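Local coordinates for alkane monooxygenase (Geobacillus thermodenitrificans, PDB 3B9O), which is a flavoprotein monooxygenase of the luciferase-like family, built on a TIM-barrel fold and holding flavin mononucleotide, at residues A[153-165]-A[226-240]. Residues are numbered along the deposited sequence; the frame is centred on the assembly and turned at random.
Sequences EHDERYDLADEYL and QAGMSERGREFAAKH. With FMN (flavin mononucleotide), chain C.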
ATOM      1  N   GLU A 153      13.680  17.391   6.215  1.00 33.24           N
ATOM      2  CA  GLU A 153      13.166  16.939   7.508  1.00 48.63           C
ATOM      3  C   GLU A 153      11.827  16.217   7.300  1.00 29.41           C
ATOM      4  O   GLU A 153      11.174  16.454   6.300  1.00 31.06           O
ATOM      5  CB  GLU A 153      12.940  18.155   8.411  1.00 36.12           C
ATOM      6  CG  GLU A 153      14.221  18.886   8.806  1.00 62.26           C
ATOM      7  CD  GLU A 153      14.756  18.416  10.144  1.00 86.95           C
ATOM      8  OE1 GLU A 153      15.271  17.262  10.236  1.00 67.55           O
ATOM      9  OE2 GLU A 153      14.646  19.216  11.108  1.00 82.47           O
ATOM     10  N   HIS A 154      11.453  15.357   8.251  1.00 27.37           N
ATOM     11  CA  HIS A 154      10.211  14.567   8.223  1.00 27.37           C
ATOM     12  C   HIS A 154       8.970  15.318   7.696  1.00 35.58           C
ATOM     13  O   HIS A 154       8.341  14.878   6.731  1.00 23.62           O
ATOM     14  CB  HIS A 154       9.926  13.974   9.604  1.00 27.13           C
ATOM     15  CG  HIS A 154       8.586  13.304   9.708  1.00 28.21           C
ATOM     16  ND1 HIS A 154       8.416  11.942   9.575  1.00 31.13           N
ATOM     17  CD2 HIS A 154       7.351  13.817   9.902  1.00 18.91           C
ATOM     18  CE1 HIS A 154       7.136  11.645   9.718  1.00 35.98           C
ATOM     19  NE2 HIS A 154       6.468  12.767   9.904  1.00 25.85           N
ATOM     20  N   ASP A 155       8.626  16.455   8.321  1.00 24.12           N
ATOM     21  CA  ASP A 155       7.414  17.183   7.967  1.00 22.06           C
ATOM     22  C   ASP A 155       7.542  17.854   6.608  1.00 48.34           C
ATOM     23  O   ASP A 155       6.581  17.889   5.826  1.00 26.52           O
ATOM     24  CB  ASP A 155       7.043  18.215   9.044  1.00 29.32           C
ATOM     25  CG  ASP A 155       6.230  17.609  10.203  1.00 47.55           C
ATOM     26  OD1 ASP A 155       6.278  16.370  10.427  1.00 32.96           O
ATOM     27  OD2 ASP A 155       5.529  18.404  10.887  1.00 43.60           O
ATOM     28  N   GLU A 156       8.731  18.376   6.328  1.00 20.49           N
ATOM     29  CA  GLU A 156       9.010  19.017   5.061  1.00 24.58           C
ATOM     30  C   GLU A 156       8.879  18.028   3.870  1.00 20.22           C
ATOM     31  O   GLU A 156       8.480  18.406   2.772  1.00 21.56           O
ATOM     32  CB  GLU A 156      10.412  19.620   5.111  1.00 23.96           C
ATOM     33  CG  GLU A 156      10.801  20.355   3.877  1.00 36.12           C
ATOM     34  CD  GLU A 156      12.100  21.134   4.043  1.00 65.28           C
ATOM     35  OE1 GLU A 156      12.805  20.962   5.088  1.00 46.40           O
ATOM     36  OE2 GLU A 156      12.392  21.914   3.099  1.00 56.64           O
ATOM     37  N   ARG A 157       9.210  16.766   4.100  1.00 19.19           N
ATOM     38  CA  ARG A 157       8.961  15.739   3.084  1.00 22.62           C
ATOM     39  C   ARG A 157       7.486  15.663   2.662  1.00 23.65           C
ATOM     40  O   ARG A 157       7.205  15.419   1.492  1.00 26.83           O
ATOM     41  CB  ARG A 157       9.433  14.369   3.583  1.00 19.95           C
ATOM     42  CG  ARG A 157      10.953  14.254   3.563  1.00 23.77           C
ATOM     43  CD  ARG A 157      11.463  13.036   4.287  1.00 25.90           C
ATOM     44  NE  ARG A 157      12.906  13.102   4.252  1.00 32.44           N
ATOM     45  CZ  ARG A 157      13.712  12.173   3.749  1.00 40.12           C
ATOM     46  NH1 ARG A 157      13.234  11.028   3.271  1.00 41.02           N
ATOM     47  NH2 ARG A 157      15.012  12.386   3.767  1.00 42.05           N
ATOM     48  N   TYR A 158       6.564  15.874   3.605  1.00 23.26           N
ATOM     49  CA  TYR A 158       5.124  15.895   3.307  1.00 21.59           C
ATOM     50  C   TYR A 158       4.668  17.146   2.549  1.00 32.34           C
ATOM     51  O   TYR A 158       3.757  17.074   1.722  1.00 22.37           O
ATOM     52  CB  TYR A 158       4.280  15.697   4.578  1.00 19.20           C
ATOM     53  CG  TYR A 158       4.127  14.243   4.972  1.00 27.74           C
ATOM     54  CD1 TYR A 158       4.848  13.700   6.029  1.00 17.64           C
ATOM     55  CD2 TYR A 158       3.277  13.403   4.261  1.00 24.56           C
ATOM     56  CE1 TYR A 158       4.704  12.336   6.377  1.00 31.37           C
ATOM     57  CE2 TYR A 158       3.130  12.043   4.589  1.00 21.74           C
ATOM     58  CZ  TYR A 158       3.837  11.509   5.641  1.00 28.38           C
ATOM     59  OH  TYR A 158       3.672  10.158   5.957  1.00 22.50           O
ATOM     60  N   ASP A 159       5.301  18.285   2.811  1.00 20.85           N
ATOM     61  CA  ASP A 159       5.048  19.472   2.004  1.00 17.23           C
ATOM     62  C   ASP A 159       5.477  19.255   0.542  1.00 20.50           C
ATOM     63  O   ASP A 159       4.795  19.688  -0.384  1.00 20.50           O
ATOM     64  CB  ASP A 159       5.795  20.673   2.582  1.00 28.94           C
ATOM     65  CG  ASP A 159       5.330  21.035   4.004  1.00 34.54           C
ATOM     66  OD1 ASP A 159       4.150  20.852   4.339  1.00 27.05           O
ATOM     67  OD2 ASP A 159       6.168  21.523   4.761  1.00 30.22           O
ATOM     68  N   LEU A 160       6.629  18.617   0.354  1.00 16.66           N
ATOM     69  CA  LEU A 160       7.106  18.236  -0.968  1.00 19.59           C
ATOM     70  C   LEU A 160       6.097  17.283  -1.651  1.00 26.08           C
ATOM     71  O   LEU A 160       5.728  17.470  -2.827  1.00 18.49           O
ATOM     72  CB  LEU A 160       8.506  17.602  -0.850  1.00 20.45           C
ATOM     73  CG  LEU A 160       9.029  16.844  -2.076  1.00 20.74           C
ATOM     74  CD1 LEU A 160       9.145  17.757  -3.291  1.00 25.56           C
ATOM     75  CD2 LEU A 160      10.364  16.223  -1.764  1.00 19.74           C
ATOM     76  N   ALA A 161       5.631  16.287  -0.896  1.00 14.92           N
ATOM     77  CA  ALA A 161       4.583  15.409  -1.374  1.00 18.42           C
ATOM     78  C   ALA A 161       3.300  16.158  -1.804  1.00 23.91           C
ATOM     79  O   ALA A 161       2.682  15.798  -2.822  1.00 15.36           O
ATOM     80  CB  ALA A 161       4.287  14.352  -0.322  1.00 13.63           C
ATOM     81  N   ASP A 162       2.875  17.175  -1.027  1.00 17.91           N
ATOM     82  CA  ASP A 162       1.752  17.998  -1.416  1.00 16.69           C
ATOM     83  C   ASP A 162       1.919  18.535  -2.841  1.00 20.57           C
ATOM     84  O   ASP A 162       1.024  18.386  -3.677  1.00 14.12           O
ATOM     85  CB  ASP A 162       1.573  19.186  -0.454  1.00 16.70           C
ATOM     86  CG  ASP A 162       0.789  18.829   0.787  1.00 30.10           C
ATOM     87  OD1 ASP A 162       1.154  19.326   1.876  1.00 38.35           O
ATOM     88  OD2 ASP A 162      -0.214  18.079   0.700  1.00 28.66           O
ATOM     89  N   GLU A 163       3.086  19.125  -3.117  1.00 16.51           N
ATOM     90  CA  GLU A 163       3.309  19.785  -4.406  1.00 14.76           C
ATOM     91  C   GLU A 163       3.511  18.717  -5.507  1.00 18.59           C
ATOM     92  O   GLU A 163       3.117  18.930  -6.640  1.00 16.78           O
ATOM     93  CB  GLU A 163       4.546  20.689  -4.358  1.00 16.47           C
ATOM     94  CG  GLU A 163       4.562  21.694  -5.498  1.00 16.89           C
ATOM     95  CD  GLU A 163       5.837  22.486  -5.589  1.00 19.47           C
ATOM     96  OE1 GLU A 163       6.457  22.823  -4.554  1.00 22.83           O
ATOM     97  OE2 GLU A 163       6.232  22.761  -6.707  1.00 18.16           O
ATOM     98  N   TYR A 164       4.125  17.587  -5.138  1.00 17.98           N
ATOM     99  CA  TYR A 164       4.315  16.458  -6.042  1.00 18.14           C
ATOM    100  C   TYR A 164       2.926  16.002  -6.575  1.00 12.47           C
ATOM    101  O   TYR A 164       2.726  15.833  -7.787  1.00 18.32           O
ATOM    102  CB  TYR A 164       5.020  15.320  -5.270  1.00 12.39           C
ATOM    103  CG  TYR A 164       5.655  14.268  -6.153  1.00  9.73           C
ATOM    104  CD1 TYR A 164       7.051  14.151  -6.225  1.00 15.08           C
ATOM    105  CD2 TYR A 164       4.860  13.406  -6.940  1.00 13.25           C
ATOM    106  CE1 TYR A 164       7.676  13.209  -7.025  1.00 13.31           C
ATOM    107  CE2 TYR A 164       5.485  12.437  -7.785  1.00 23.52           C
ATOM    108  CZ  TYR A 164       6.887  12.355  -7.810  1.00 21.88           C
ATOM    109  OH  TYR A 164       7.486  11.430  -8.639  1.00 15.29           O
ATOM    110  N   LEU A 165       2.004  15.775  -5.652  1.00 14.22           N
ATOM    111  CA  LEU A 165       0.607  15.450  -6.002  1.00 11.81           C
ATOM    112  C   LEU A 165      -0.076  16.574  -6.796  1.00 24.88           C
ATOM    113  O   LEU A 165      -0.806  16.299  -7.738  1.00 19.01           O
ATOM    114  CB  LEU A 165      -0.186  15.053  -4.759  1.00 11.65           C
ATOM    115  CG  LEU A 165      -0.069  13.576  -4.316  1.00 29.50           C
ATOM    116  CD1 LEU A 165      -0.930  13.432  -3.106  1.00 19.65           C
ATOM    117  CD2 LEU A 165      -0.568  12.616  -5.399  1.00 23.38           C
ATOM    118  N   GLN A 226      -2.573   6.197   1.008  1.00 13.23           N
ATOM    119  CA  GLN A 226      -1.579   6.785   1.859  1.00 17.86           C
ATOM    120  C   GLN A 226      -1.330   5.834   3.018  1.00 17.44           C
ATOM    121  O   GLN A 226      -2.237   5.141   3.489  1.00 19.53           O
ATOM    122  CB  GLN A 226      -1.983   8.198   2.342  1.00 14.57           C
ATOM    123  CG  GLN A 226      -0.827   8.961   2.972  1.00 22.80           C
ATOM    124  CD  GLN A 226      -0.694   8.706   4.472  1.00 34.63           C
ATOM    125  OE1 GLN A 226       0.345   9.023   5.068  1.00 27.82           O
ATOM    126  NE2 GLN A 226      -1.748   8.120   5.098  1.00 24.13           N
ATOM    127  N   ALA A 227      -0.072   5.796   3.443  1.00 17.30           N
ATOM    128  CA  ALA A 227       0.343   5.046   4.626  1.00 22.19           C
ATOM    129  C   ALA A 227       1.417   5.926   5.285  1.00 32.99           C
ATOM    130  O   ALA A 227       2.353   6.383   4.599  1.00 23.19           O
ATOM    131  CB  ALA A 227       0.913   3.680   4.210  1.00 18.33           C
ATOM    132  N   GLY A 228       1.257   6.210   6.582  1.00 23.08           N
ATOM    133  CA  GLY A 228       2.145   7.146   7.307  1.00 19.72           C
ATOM    134  C   GLY A 228       1.320   7.716   8.443  1.00 24.69           C
ATOM    135  O   GLY A 228       0.352   8.487   8.226  1.00 26.12           O
ATOM    136  N   MET A 229       1.657   7.273   9.646  1.00 24.99           N
ATOM    137  CA  MET A 229       0.804   7.476  10.844  1.00 28.37           C
ATOM    138  C   MET A 229       1.130   8.723  11.689  1.00 30.80           C
ATOM    139  O   MET A 229       0.404   9.055  12.649  1.00 31.80           O
ATOM    140  CB  MET A 229       0.835   6.213  11.725  1.00 17.47           C
ATOM    141  CG  MET A 229       0.014   5.053  11.187  1.00 29.27           C
ATOM    142  SD  MET A 229      -1.796   5.269  11.224  1.00 36.59           S
ATOM    143  CE  MET A 229      -2.170   6.842  10.512  1.00 46.68           C
ATOM    144  N   SER A 230       2.229   9.390  11.351  1.00 29.65           N
ATOM    145  CA  SER A 230       2.604  10.644  12.023  1.00 27.56           C
ATOM    146  C   SER A 230       1.476  11.641  11.897  1.00 31.10           C
ATOM    147  O   SER A 230       0.585  11.484  11.043  1.00 25.32           O
ATOM    148  CB  SER A 230       3.896  11.213  11.435  1.00 24.42           C
ATOM    149  OG  SER A 230       3.653  11.674  10.118  1.00 31.95           O
ATOM    150  N   GLU A 231       1.480  12.665  12.749  1.00 20.06           N
ATOM    151  CA  GLU A 231       0.410  13.646  12.690  1.00 26.80           C
ATOM    152  C   GLU A 231       0.366  14.331  11.317  1.00 25.08           C
ATOM    153  O   GLU A 231      -0.704  14.527  10.753  1.00 24.30           O
ATOM    154  CB  GLU A 231       0.525  14.658  13.830  1.00 32.27           C
ATOM    155  CG  GLU A 231      -0.597  15.670  13.797  1.00 45.35           C
ATOM    156  CD  GLU A 231      -0.663  16.556  15.013  1.00 60.38           C
ATOM    157  OE1 GLU A 231      -1.428  17.556  14.951  1.00 59.37           O
ATOM    158  OE2 GLU A 231       0.032  16.250  16.013  1.00 62.83           O
ATOM    159  N   ARG A 232       1.538  14.661  10.778  1.00 23.03           N
ATOM    160  CA  ARG A 232       1.643  15.232   9.434  1.00 24.56           C
ATOM    161  C   ARG A 232       1.092  14.268   8.351  1.00 24.44           C
ATOM    162  O   ARG A 232       0.400  14.705   7.421  1.00 24.59           O
ATOM    163  CB  ARG A 232       3.111  15.606   9.129  1.00 24.31           C
ATOM    164  CG  ARG A 232       3.321  16.444   7.854  1.00 30.56           C
ATOM    165  CD  ARG A 232       2.523  17.763   7.873  1.00 21.10           C
ATOM    166  NE  ARG A 232       2.599  18.457   6.586  1.00 39.33           N
ATOM    167  CZ  ARG A 232       1.829  18.203   5.509  1.00 28.69           C
ATOM    168  NH1 ARG A 232       0.883  17.252   5.541  1.00 27.29           N
ATOM    169  NH2 ARG A 232       1.984  18.928   4.404  1.00 19.32           N
ATOM    170  N   GLY A 233       1.457  12.993   8.456  1.00 21.99           N
ATOM    171  CA  GLY A 233       0.941  11.929   7.603  1.00 28.57           C
ATOM    172  C   GLY A 233      -0.585  11.823   7.640  1.00 20.73           C
ATOM    173  O   GLY A 233      -1.227  11.769   6.604  1.00 19.60           O
ATOM    174  N   ARG A 234      -1.177  11.857   8.833  1.00 20.66           N
ATOM    175  CA  ARG A 234      -2.643  11.756   8.961  1.00 24.52           C
ATOM    176  C   ARG A 234      -3.279  12.946   8.326  1.00 20.10           C
ATOM    177  O   ARG A 234      -4.318  12.828   7.698  1.00 17.49           O
ATOM    178  CB  ARG A 234      -3.104  11.637  10.425  1.00 20.34           C
ATOM    179  CG  ARG A 234      -3.003  10.227  10.992  1.00 24.51           C
ATOM    180  CD  ARG A 234      -3.525  10.159  12.459  1.00 28.68           C
ATOM    181  NE  ARG A 234      -2.354  10.266  13.297  1.00 44.46           N
ATOM    182  CZ  ARG A 234      -2.153  11.091  14.305  1.00 37.54           C
ATOM    183  NH1 ARG A 234      -3.080  11.940  14.747  1.00 36.74           N
ATOM    184  NH2 ARG A 234      -0.988  11.008  14.898  1.00 46.78           N
ATOM    185  N   GLU A 235      -2.642  14.114   8.465  1.00 24.87           N
ATOM    186  CA  GLU A 235      -3.159  15.323   7.827  1.00 17.91           C
ATOM    187  C   GLU A 235      -3.107  15.206   6.299  1.00 18.61           C
ATOM    188  O   GLU A 235      -4.019  15.662   5.577  1.00 17.47           O
ATOM    189  CB  GLU A 235      -2.346  16.538   8.280  1.00 23.18           C
ATOM    190  CG  GLU A 235      -2.932  17.854   7.791  1.00 22.70           C
ATOM    191  CD  GLU A 235      -4.246  18.216   8.481  1.00 21.97           C
ATOM    192  OE1 GLU A 235      -4.987  19.019   7.910  1.00 23.70           O
ATOM    193  OE2 GLU A 235      -4.543  17.697   9.584  1.00 23.06           O
ATOM    194  N   PHE A 236      -2.011  14.625   5.818  1.00 18.05           N
ATOM    195  CA  PHE A 236      -1.800  14.392   4.381  1.00 20.82           C
ATOM    196  C   PHE A 236      -2.833  13.440   3.800  1.00 15.63           C
ATOM    197  O   PHE A 236      -3.383  13.702   2.741  1.00 19.84           O
ATOM    198  CB  PHE A 236      -0.398  13.822   4.122  1.00 16.53           C
ATOM    199  CG  PHE A 236      -0.060  13.692   2.653  1.00 22.38           C
ATOM    200  CD1 PHE A 236       0.447  14.768   1.958  1.00 14.73           C
ATOM    201  CD2 PHE A 236      -0.248  12.498   1.972  1.00 20.89           C
ATOM    202  CE1 PHE A 236       0.768  14.665   0.607  1.00 10.55           C
ATOM    203  CE2 PHE A 236       0.080  12.391   0.601  1.00 21.04           C
ATOM    204  CZ  PHE A 236       0.591  13.483  -0.061  1.00 20.59           C
ATOM    205  N   ALA A 237      -3.039  12.305   4.476  1.00 17.62           N
ATOM    206  CA  ALA A 237      -4.154  11.397   4.224  1.00 16.52           C
ATOM    207  C   ALA A 237      -5.511  12.097   4.121  1.00 17.91           C
ATOM    208  O   ALA A 237      -6.254  11.882   3.161  1.00 12.86           O
ATOM    209  CB  ALA A 237      -4.193  10.295   5.340  1.00 17.52           C
ATOM    210  N   ALA A 238      -5.832  12.954   5.107  1.00 17.61           N
ATOM    211  CA  ALA A 238      -7.115  13.677   5.156  1.00 18.13           C
ATOM    212  C   ALA A 238      -7.315  14.546   3.930  1.00 17.32           C
ATOM    213  O   ALA A 238      -8.421  14.616   3.354  1.00 15.85           O
ATOM    214  CB  ALA A 238      -7.204  14.529   6.450  1.00 14.74           C
ATOM    215  N   LYS A 239      -6.224  15.171   3.500  1.00 15.26           N
ATOM    216  CA  LYS A 239      -6.246  16.053   2.353  1.00 15.87           C
ATOM    217  C   LYS A 239      -6.375  15.282   1.011  1.00 16.87           C
ATOM    218  O   LYS A 239      -7.089  15.715   0.144  1.00 16.51           O
ATOM    219  CB  LYS A 239      -4.957  16.899   2.342  1.00 11.66           C
ATOM    220  CG  LYS A 239      -4.956  18.000   1.278  1.00 13.14           C
ATOM    221  CD  LYS A 239      -3.705  18.856   1.359  1.00 14.89           C
ATOM    222  CE  LYS A 239      -3.873  20.037   0.407  1.00 30.96           C
ATOM    223  NZ  LYS A 239      -2.601  20.792   0.282  1.00 34.33           N
ATOM    224  N   HIS A 240      -5.634  14.187   0.840  1.00 17.59           N
ATOM    225  CA  HIS A 240      -5.479  13.565  -0.490  1.00 18.33           C
ATOM    226  C   HIS A 240      -6.015  12.153  -0.645  1.00 15.25           C
ATOM    227  O   HIS A 240      -6.457  11.784  -1.731  1.00 17.90           O
ATOM    228  CB  HIS A 240      -3.991  13.438  -0.820  1.00 17.02           C
ATOM    229  CG  HIS A 240      -3.276  14.742  -0.946  1.00 19.21           C
ATOM    230  ND1 HIS A 240      -3.329  15.519  -2.086  1.00 17.98           N
ATOM    231  CD2 HIS A 240      -2.438  15.377  -0.091  1.00 16.95           C
ATOM    232  CE1 HIS A 240      -2.570  16.591  -1.923  1.00 17.76           C
ATOM    233  NE2 HIS A 240      -2.032  16.537  -0.712  1.00 20.52           N
TER
HETATM  234  N1  FMN C 441       7.119   3.388   4.036  1.00 55.89           N
HETATM  235  C2  FMN C 441       7.766   2.994   2.915  1.00 87.73           C
HETATM  236  O2  FMN C 441       8.796   3.641   2.564  1.00 53.32           O
HETATM  237  N3  FMN C 441       7.275   1.917   2.219  1.00 53.06           N
HETATM  238  C4  FMN C 441       6.150   1.249   2.627  1.00 58.29           C
HETATM  239  O4  FMN C 441       5.716   0.278   1.971  1.00 56.77           O
HETATM  240  C4A FMN C 441       5.471   1.661   3.784  1.00 44.69           C
HETATM  241  N5  FMN C 441       4.340   1.044   4.245  1.00 53.21           N
HETATM  242  C5A FMN C 441       3.735   1.487   5.393  1.00 66.26           C
HETATM  243  C6  FMN C 441       2.576   0.871   5.905  1.00 52.67           C
HETATM  244  C7  FMN C 441       1.961   1.349   7.079  1.00 41.13           C
HETATM  245  C7M FMN C 441       0.718   0.696   7.643  1.00 65.89           C
HETATM  246  C8  FMN C 441       2.495   2.446   7.740  1.00 62.37           C
HETATM  247  C8M FMN C 441       1.847   2.966   9.002  1.00 56.28           C
HETATM  248  C9  FMN C 441       3.648   3.066   7.246  1.00 40.44           C
HETATM  249  C9A FMN C 441       4.276   2.595   6.079  1.00 71.07           C
HETATM  250  N10 FMN C 441       5.396   3.201   5.605  1.00 83.50           N
HETATM  251  C10 FMN C 441       5.998   2.751   4.485  1.00 70.05           C
HETATM  252  C1' FMN C 441       5.995   4.367   6.288  1.00 64.74           C
HETATM  253  C2' FMN C 441       5.527   5.664   5.606  1.00 60.62           C
HETATM  254  O2' FMN C 441       4.699   5.379   4.477  1.00 43.14           O
HETATM  255  C3' FMN C 441       6.645   6.611   5.140  1.00 60.97           C
HETATM  256  O3' FMN C 441       7.695   5.936   4.414  1.00 46.02           O
HETATM  257  C4' FMN C 441       7.157   7.542   6.261  1.00 72.58           C
HETATM  258  O4' FMN C 441       8.582   7.495   6.388  1.00 84.09           O
HETATM  259  C5' FMN C 441       6.548   7.281   7.643  1.00 65.18           C
HETATM  260  O5' FMN C 441       5.407   8.127   7.703  1.00 47.04           O
HETATM  261  P   FMN C 441       4.859   8.775   9.067  1.00 51.81           P
HETATM  262  O1P FMN C 441       6.109   9.186   9.827  1.00 71.81           O
HETATM  263  O2P FMN C 441       4.000   9.899   8.568  1.00 30.75           O
HETATM  264  O3P FMN C 441       4.135   7.663   9.804  1.00 63.87           O
HETATM  265  O   HOH W   1       4.346  14.593  12.108  1.00 25.02           O
HETATM  266  O   HOH W   2       4.771   8.506   4.035  1.00 43.83           O
HETATM  267  O   HOH W   3      -0.886  17.589   3.343  1.00 23.42           O
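Arg232 lays one face of its guanidinium against Tyr158, whose CB stands 3.6 Å above the plane, over its centre, while the carboxylates come in at the guanidinium's edge. There Arg232 NH2 serves two aspartates: Asp159 OD1 by a nearly straight bond (172°), met on the anti side, and Asp162 OD1 at 2.7 Å on the syn side by a more bent one, the nitrogen tilted out of both carboxylate planes. A kink at chi2 (57°) turns the arginine back along Tyr158 to reach them. The Tyr158 ring carries Gly233 CA over one face, a CH-pi contact 3.9 Å from the centroid, and meets Phe236 obliquely. Further along, Leu165 CD1 sits over one face of the His240 ring and Lys239 CG over the other; at the ring's edge, NE2 donates to Asp162 OD2 at 2.8 Å. Asp162 is thus tied through both oxygens.

In the TIM barrel, helix segments 154-165 and 231-240 run nearly parallel (14°, axes 9.7 Å apart at closest approach) on the outside, the second following strand 223-227. Their N-terminal ends converge on the phosphate of flavin mononucleotide. Tyr158 OH donates to O2P of flavin mononucleotide at 2.6 Å, and Ser230 N to its O3P. Ser230 is also the N-cap: its OG accepts from Gly233 N and, in the ring plane of His154, from NE2 at 3.0 Å. His138 and Ser137 also hydrogen-bond flavin mononucleotide.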